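Local coordinates for protein twin-arginine translocation pathway signal (Rhodoferax ferrireducens, PDB 5IM2) that binds benzoate and probably serves as the extracytoplasmic solute-binding component of a TRAP transport system, at residues A[109-114]-A[263-268]; A[173-178]-A[189-194]. All blocks are in the same frame, centred on the assembly; numbering follows the deposited sequence.

Interaction 1 (A[109-114]-A[263-268]); sequences VDIIWT and FVLAMN. With BEZ (benzoic acid), chain B.
Ile-111 to Thr-114 and Phe-263 to Met-267 pair as antiparallel neighbours in the five-stranded sheet of one lobe, with strand 49-55 on the other side of 111-114. Ile-112 faces Ala-266 and Thr-114 faces Val-264 as hydrogen-bonded pairs, each with two backbone bonds. A further bond, Asn-268 N to Asp-110 O at 2.8 Å, extends the ladder to Asn-268, which N-caps the following helix through Ser-271. On one face Ile-111 forks: CG1 meets Met-267 CG at 3.7 Å, while CG2 meets Leu-265 CD1, also at 3.7 Å. On the other face Thr-114 CG2 and Val-264 CG1 lie side by side, 3.7 Å apart. At the ligand end the rings of Trp-113 and Phe-263 are nearly parallel, planes 13° apart, but slid so that they barely overlap. Trp-113 sets its indole (CG anti to the backbone N, chi1 -177°) beside the Phe-263 ring, with Phe-263 CD2 over the rim of one indole face. Its NE1 is hydrogen-bonded to Gln-166 OE1, which probably restrains the indole's rotation. Phe-263 CE2 meets benzoate C3 at 3.7 Å, at its ring edge. Such a ladder, ending in a ligand wall, belongs to one lobe of the type II periplasmic-binding-protein fold.

Interaction 2 (A[173-178]-A[189-194]); sequences FHTKDK and LKMRGP. With BEZ (benzoic acid), chain B.
Met-191 leaves its backbone with CG anti to the carbonyl carbon (chi1 -67°), and two more bends, at chi2 and chi3, curl the thioether so that SD and CE meet strand 171-175. SD lies 3.9 Å from Thr-175 CG2, and CE stands 3.9 Å from Phe-173 CD1, the latter two side chains crossing at about a right angle. Leu-202 of helix 196-205 touches both Phe-173 and Met-191, so this is packing between a sheet and the helix covering it. Leu-189 CD1 approaches Lys-178 CB at 4.3 Å, a looser touch. The turn after the strand is tied by Thr-175 OG1, which donates to Lys-178 O at 2.7 Å. Strand 228-232 runs between the two strands and does the backbone pairing, so only side chains bridge the gap here.

Arg-192, which follows Met-191, takes no part in this packing; its side chain, bent at chi2, reaches the benzoate. The carboxylate sits at the guanidinium edge, its carbon in the guanidinium plane, though the two groups are twisted by about 30°, and two nearly straight bonds join them, NH1 to O1 at 2.8 Å and NH2 to O2 at 2.7 Å. Ala-230 O accepts from NH1 and Met-212 O from NH2, fixing the group's rotation, while Pro-194 CA lies over one face. A leucine in place of Arg-192 would probably strip the carboxylate of this paired grip, leaving it the hydrogen bond with Tyr-118 OH, and cost both carbonyls their partner. A bidentate arginine-carboxylate pair is the hallmark of substrate binding in TRAP solute-binding proteins of the DctP family.

The two contacts lie on opposite sides of the chain's centre, their centres 29 Å apart and their nearest atoms about 7 Å apart. Interaction 1 belongs to the five-stranded sheet and interaction 2 to the six-stranded one, so each represents one of the two lobes. Along the chain, interaction 2 is nested inside the loop that interaction 1 closes: after strand 111-114 the chain adds strand 161-167 to the same sheet, builds much of the second, and returns as strand 262-267, between 111-114 and 161-167. Benzoate is where they come together, its ring against Phe-263 of interaction 1 and its carboxylate on Arg-192 of interaction 2, consistent with a ligand bound between two lobes that close on it.

Interaction 1 (A[109-114]-A[263-268])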
loop_
_atom_site.group_PDB
_atom_site.type_symbol
_atom_site.label_atom_id
_atom_site.label_comp_id
_atom_site.label_asym_id
_atom_site.label_seq_id
_atom_site.Cartn_x
_atom_site.Cartn_y
_atom_site.Cartn_z
ATOM N N VAL A 109 -8.833 -13.160 14.248
ATOM C CA VAL A 109 -7.860 -13.907 13.466
ATOM C C VAL A 109 -6.467 -13.701 14.059
ATOM O O VAL A 109 -6.260 -12.869 14.941
ATOM C CB VAL A 109 -7.877 -13.468 11.989
ATOM C CG1 VAL A 109 -9.259 -13.741 11.376
ATOM C CG2 VAL A 109 -7.504 -12.018 11.873
ATOM N N ASP A 110 -5.483 -14.432 13.519
ATOM C CA ASP A 110 -4.105 -14.295 13.997
ATOM C C ASP A 110 -3.248 -13.333 13.176
ATOM O O ASP A 110 -2.416 -12.622 13.755
ATOM C CB ASP A 110 -3.423 -15.665 14.040
ATOM C CG ASP A 110 -4.139 -16.625 14.940
ATOM O OD1 ASP A 110 -4.059 -16.412 16.175
ATOM O OD2 ASP A 110 -4.786 -17.569 14.426
ATOM N N ILE A 111 -3.394 -13.293 11.849
ATOM C CA ILE A 111 -2.548 -12.462 10.996
ATOM C C ILE A 111 -3.408 -11.793 9.939
ATOM O O ILE A 111 -4.268 -12.434 9.324
ATOM C CB ILE A 111 -1.421 -13.281 10.314
ATOM C CG1 ILE A 111 -0.510 -13.899 11.366
ATOM C CG2 ILE A 111 -0.650 -12.410 9.341
ATOM C CD1 ILE A 111 0.404 -14.968 10.773
ATOM N N ILE A 112 -3.178 -10.494 9.729
ATOM C CA ILE A 112 -3.841 -9.736 8.676
ATOM C C ILE A 112 -2.801 -8.989 7.845
ATOM O O ILE A 112 -1.679 -8.721 8.292
ATOM C CB ILE A 112 -4.921 -8.768 9.242
ATOM C CG1 ILE A 112 -4.337 -7.729 10.185
ATOM C CG2 ILE A 112 -5.949 -9.580 9.977
ATOM C CD1 ILE A 112 -3.940 -6.444 9.538
ATOM N N TRP A 113 -3.191 -8.659 6.601
ATOM C CA TRP A 113 -2.446 -7.760 5.726
ATOM C C TRP A 113 -3.432 -6.702 5.258
ATOM O O TRP A 113 -4.479 -7.043 4.676
ATOM C CB TRP A 113 -1.841 -8.514 4.532
ATOM C CG TRP A 113 -0.978 -7.742 3.581
ATOM C CD1 TRP A 113 0.372 -7.539 3.678
ATOM C CD2 TRP A 113 -1.385 -7.154 2.346
ATOM N NE1 TRP A 113 0.823 -6.829 2.581
ATOM C CE2 TRP A 113 -0.227 -6.611 1.739
ATOM C CE3 TRP A 113 -2.612 -7.035 1.684
ATOM C CZ2 TRP A 113 -0.261 -5.943 0.520
ATOM C CZ3 TRP A 113 -2.644 -6.372 0.481
ATOM C CH2 TRP A 113 -1.477 -5.853 -0.099
ATOM N N THR A 114 -3.143 -5.449 5.574
ATOM C CA THR A 114 -4.075 -4.357 5.298
ATOM C C THR A 114 -3.315 -3.070 4.995
ATOM O O THR A 114 -2.099 -2.982 5.174
ATOM C CB THR A 114 -5.045 -4.145 6.477
ATOM O OG1 THR A 114 -6.179 -3.377 6.045
ATOM C CG2 THR A 114 -4.340 -3.420 7.656
ATOM N N PHE A 263 1.383 -0.694 3.620
ATOM C CA PHE A 263 0.723 -1.910 4.047
ATOM C C PHE A 263 1.414 -2.424 5.293
ATOM O O PHE A 263 2.632 -2.271 5.441
ATOM C CB PHE A 263 0.799 -3.016 2.962
ATOM C CG PHE A 263 0.182 -2.626 1.662
ATOM C CD1 PHE A 263 0.861 -1.822 0.780
ATOM C CD2 PHE A 263 -1.116 -3.050 1.337
ATOM C CE1 PHE A 263 0.274 -1.449 -0.408
ATOM C CE2 PHE A 263 -1.694 -2.685 0.154
ATOM C CZ PHE A 263 -0.980 -1.881 -0.728
ATOM N N VAL A 264 0.632 -3.059 6.156
ATOM C CA VAL A 264 1.145 -3.716 7.351
ATOM C C VAL A 264 0.711 -5.178 7.358
ATOM O O VAL A 264 -0.444 -5.506 7.051
ATOM C CB VAL A 264 0.693 -2.997 8.637
ATOM C CG1 VAL A 264 -0.800 -3.055 8.781
ATOM C CG2 VAL A 264 1.405 -3.606 9.838
ATOM N N LEU A 265 1.667 -6.065 7.709
ATOM C CA LEU A 265 1.414 -7.468 7.979
ATOM C C LEU A 265 1.516 -7.576 9.489
ATOM O O LEU A 265 2.619 -7.457 10.043
ATOM C CB LEU A 265 2.430 -8.378 7.282
ATOM C CG LEU A 265 2.298 -9.881 7.468
ATOM C CD1 LEU A 265 1.020 -10.372 6.794
ATOM C CD2 LEU A 265 3.536 -10.546 6.890
ATOM N N ALA A 266 0.377 -7.728 10.148
ATOM C CA ALA A 266 0.290 -7.663 11.598
ATOM C C ALA A 266 -0.266 -8.952 12.211
ATOM O O ALA A 266 -1.219 -9.549 11.685
ATOM C CB ALA A 266 -0.595 -6.466 12.002
ATOM N N MET A 267 0.285 -9.338 13.368
ATOM C CA MET A 267 -0.105 -10.546 14.090
ATOM C C MET A 267 -0.654 -10.207 15.466
ATOM O O MET A 267 -0.186 -9.271 16.123
ATOM C CB MET A 267 1.107 -11.503 14.223
ATOM C CG MET A 267 0.732 -12.856 14.723
ATOM S SD MET A 267 2.110 -14.018 14.648
ATOM C CE MET A 267 1.269 -15.444 15.319
ATOM N N ASN A 268 -1.662 -10.966 15.901
ATOM C CA ASN A 268 -2.135 -10.892 17.274
ATOM C C ASN A 268 -0.995 -11.131 18.265
ATOM O O ASN A 268 -0.289 -12.137 18.182
ATOM C CB ASN A 268 -3.241 -11.935 17.477
ATOM C CG ASN A 268 -3.760 -11.965 18.875
ATOM O OD1 ASN A 268 -3.413 -12.850 19.665
ATOM N ND2 ASN A 268 -4.622 -11.005 19.208
HETATM C C BEZ B . -5.337 0.111 -2.967
HETATM O O1 BEZ B . -5.091 1.144 -3.654
HETATM O O2 BEZ B . -6.283 0.130 -2.145
HETATM C C1 BEZ B . -4.523 -1.133 -3.165
HETATM C C2 BEZ B . -4.788 -2.262 -2.394
HETATM C C3 BEZ B . -4.039 -3.418 -2.618
HETATM C C4 BEZ B . -3.037 -3.418 -3.574
HETATM C C5 BEZ B . -2.762 -2.287 -4.318
HETATM C C6 BEZ B . -3.517 -1.127 -4.110
#

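Interaction 2 (A[173-178]-A[189-194])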
loop_
_atom_site.group_PDB
_atom_site.type_symbol
_atom_site.label_atom_id
_atom_site.label_comp_id
_atom_site.label_asym_id
_atom_site.label_seq_id
_atom_site.Cartn_x
_atom_site.Cartn_y
_atom_site.Cartn_z
ATOM N N PHE A 173 -2.966 6.650 -12.705
ATOM C CA PHE A 173 -4.352 7.080 -12.870
ATOM C C PHE A 173 -5.071 6.192 -13.882
ATOM O O PHE A 173 -4.592 6.014 -15.006
ATOM C CB PHE A 173 -4.444 8.522 -13.377
ATOM C CG PHE A 173 -3.908 9.559 -12.438
ATOM C CD1 PHE A 173 -4.439 9.704 -11.163
ATOM C CD2 PHE A 173 -2.907 10.420 -12.848
ATOM C CE1 PHE A 173 -3.948 10.667 -10.303
ATOM C CE2 PHE A 173 -2.440 11.418 -12.010
ATOM C CZ PHE A 173 -2.961 11.540 -10.738
ATOM N N HIS A 174 -6.269 5.742 -13.522
ATOM C CA HIS A 174 -7.114 4.926 -14.388
ATOM C C HIS A 174 -8.459 5.622 -14.488
ATOM O O HIS A 174 -9.141 5.799 -13.472
ATOM C CB HIS A 174 -7.272 3.520 -13.818
ATOM C CG HIS A 174 -5.972 2.928 -13.382
ATOM N ND1 HIS A 174 -5.142 2.250 -14.248
ATOM C CD2 HIS A 174 -5.338 2.941 -12.184
ATOM C CE1 HIS A 174 -4.041 1.892 -13.615
ATOM N NE2 HIS A 174 -4.133 2.296 -12.356
ATOM N N THR A 175 -8.832 6.042 -15.697
ATOM C CA THR A 175 -10.055 6.810 -15.886
ATOM C C THR A 175 -10.917 6.196 -16.976
ATOM O O THR A 175 -10.428 5.541 -17.893
ATOM C CB THR A 175 -9.737 8.247 -16.251
ATOM O OG1 THR A 175 -8.771 8.237 -17.305
ATOM C CG2 THR A 175 -9.137 8.984 -15.037
ATOM N N LYS A 176 -12.216 6.436 -16.875
ATOM C CA LYS A 176 -13.149 5.882 -17.839
ATOM C C LYS A 176 -13.123 6.629 -19.172
ATOM O O LYS A 176 -13.137 5.995 -20.231
ATOM C CB LYS A 176 -14.564 5.891 -17.247
ATOM C CG LYS A 176 -14.757 4.899 -16.102
ATOM C CD LYS A 176 -16.216 4.680 -15.762
ATOM C CE LYS A 176 -16.684 5.618 -14.688
ATOM N NZ LYS A 176 -18.168 5.521 -14.492
ATOM N N ASP A 177 -13.080 7.968 -19.139
ATOM C CA ASP A 177 -13.369 8.788 -20.315
ATOM C C ASP A 177 -12.299 9.821 -20.657
ATOM O O ASP A 177 -12.138 10.153 -21.838
ATOM C CB ASP A 177 -14.692 9.543 -20.123
ATOM C CG ASP A 177 -15.872 8.625 -19.842
ATOM O OD1 ASP A 177 -16.153 7.716 -20.656
ATOM O OD2 ASP A 177 -16.529 8.820 -18.793
ATOM N N LYS A 178 -11.615 10.392 -19.662
ATOM C CA LYS A 178 -10.692 11.503 -19.893
ATOM C C LYS A 178 -9.256 11.024 -19.783
ATOM O O LYS A 178 -8.867 10.449 -18.767
ATOM C CB LYS A 178 -10.883 12.671 -18.910
ATOM C CG LYS A 178 -10.358 13.987 -19.560
ATOM C CD LYS A 178 -10.557 15.255 -18.768
ATOM C CE LYS A 178 -10.294 16.487 -19.647
ATOM N NZ LYS A 178 -11.548 17.076 -20.252
ATOM N N LEU A 189 -13.047 15.836 -11.785
ATOM C CA LEU A 189 -13.217 14.395 -11.846
ATOM C C LEU A 189 -13.335 13.789 -10.461
ATOM O O LEU A 189 -12.557 14.102 -9.558
ATOM C CB LEU A 189 -12.047 13.718 -12.554
ATOM C CG LEU A 189 -11.827 14.003 -14.043
ATOM C CD1 LEU A 189 -10.753 13.054 -14.591
ATOM C CD2 LEU A 189 -13.100 13.860 -14.839
ATOM N N LYS A 190 -14.295 12.884 -10.310
ATOM C CA LYS A 190 -14.429 12.103 -9.084
ATOM C C LYS A 190 -13.416 10.966 -9.123
ATOM O O LYS A 190 -13.588 10.005 -9.871
ATOM C CB LYS A 190 -15.854 11.569 -8.947
ATOM C CG LYS A 190 -16.894 12.620 -8.630
ATOM C CD LYS A 190 -18.290 12.034 -8.654
ATOM C CE LYS A 190 -18.642 11.410 -10.023
ATOM N NZ LYS A 190 -20.099 11.066 -10.170
ATOM N N MET A 191 -12.360 11.073 -8.311
ATOM C CA MET A 191 -11.214 10.169 -8.339
ATOM C C MET A 191 -11.054 9.461 -7.004
ATOM O O MET A 191 -10.933 10.110 -5.964
ATOM C CB MET A 191 -9.937 10.942 -8.661
ATOM C CG MET A 191 -9.911 11.498 -10.074
ATOM S SD MET A 191 -9.899 10.227 -11.387
ATOM C CE MET A 191 -8.322 9.440 -11.056
ATOM N N ARG A 192 -10.953 8.135 -7.053
ATOM C CA ARG A 192 -10.730 7.332 -5.852
ATOM C C ARG A 192 -9.267 7.347 -5.422
ATOM O O ARG A 192 -8.351 7.209 -6.249
ATOM C CB ARG A 192 -11.166 5.882 -6.094
ATOM C CG ARG A 192 -10.927 4.942 -4.935
ATOM C CD ARG A 192 -9.519 4.294 -4.965
ATOM N NE ARG A 192 -9.365 3.383 -3.844
ATOM C CZ ARG A 192 -8.278 2.649 -3.611
ATOM N NH1 ARG A 192 -7.212 2.715 -4.426
ATOM N NH2 ARG A 192 -8.264 1.859 -2.561
ATOM N N GLY A 193 -9.061 7.458 -4.107
ATOM C CA GLY A 193 -7.785 7.150 -3.499
ATOM C C GLY A 193 -7.965 6.220 -2.314
ATOM O O GLY A 193 -9.056 6.098 -1.743
ATOM N N PRO A 194 -6.877 5.575 -1.889
ATOM C CA PRO A 194 -6.979 4.573 -0.825
ATOM C C PRO A 194 -6.943 5.121 0.603
ATOM O O PRO A 194 -7.474 4.470 1.510
ATOM C CB PRO A 194 -5.758 3.679 -1.096
ATOM C CG PRO A 194 -4.734 4.630 -1.730
ATOM C CD PRO A 194 -5.576 5.553 -2.572
HETATM C C BEZ B . -5.337 0.111 -2.967
HETATM O O1 BEZ B . -5.091 1.144 -3.654
HETATM O O2 BEZ B . -6.283 0.130 -2.145
HETATM C C1 BEZ B . -4.523 -1.133 -3.165
HETATM C C2 BEZ B . -4.788 -2.262 -2.394
HETATM C C3 BEZ B . -4.039 -3.418 -2.618
HETATM C C4 BEZ B . -3.037 -3.418 -3.574
HETATM C C5 BEZ B . -2.762 -2.287 -4.318
HETATM C C6 BEZ B . -3.517 -1.127 -4.110
#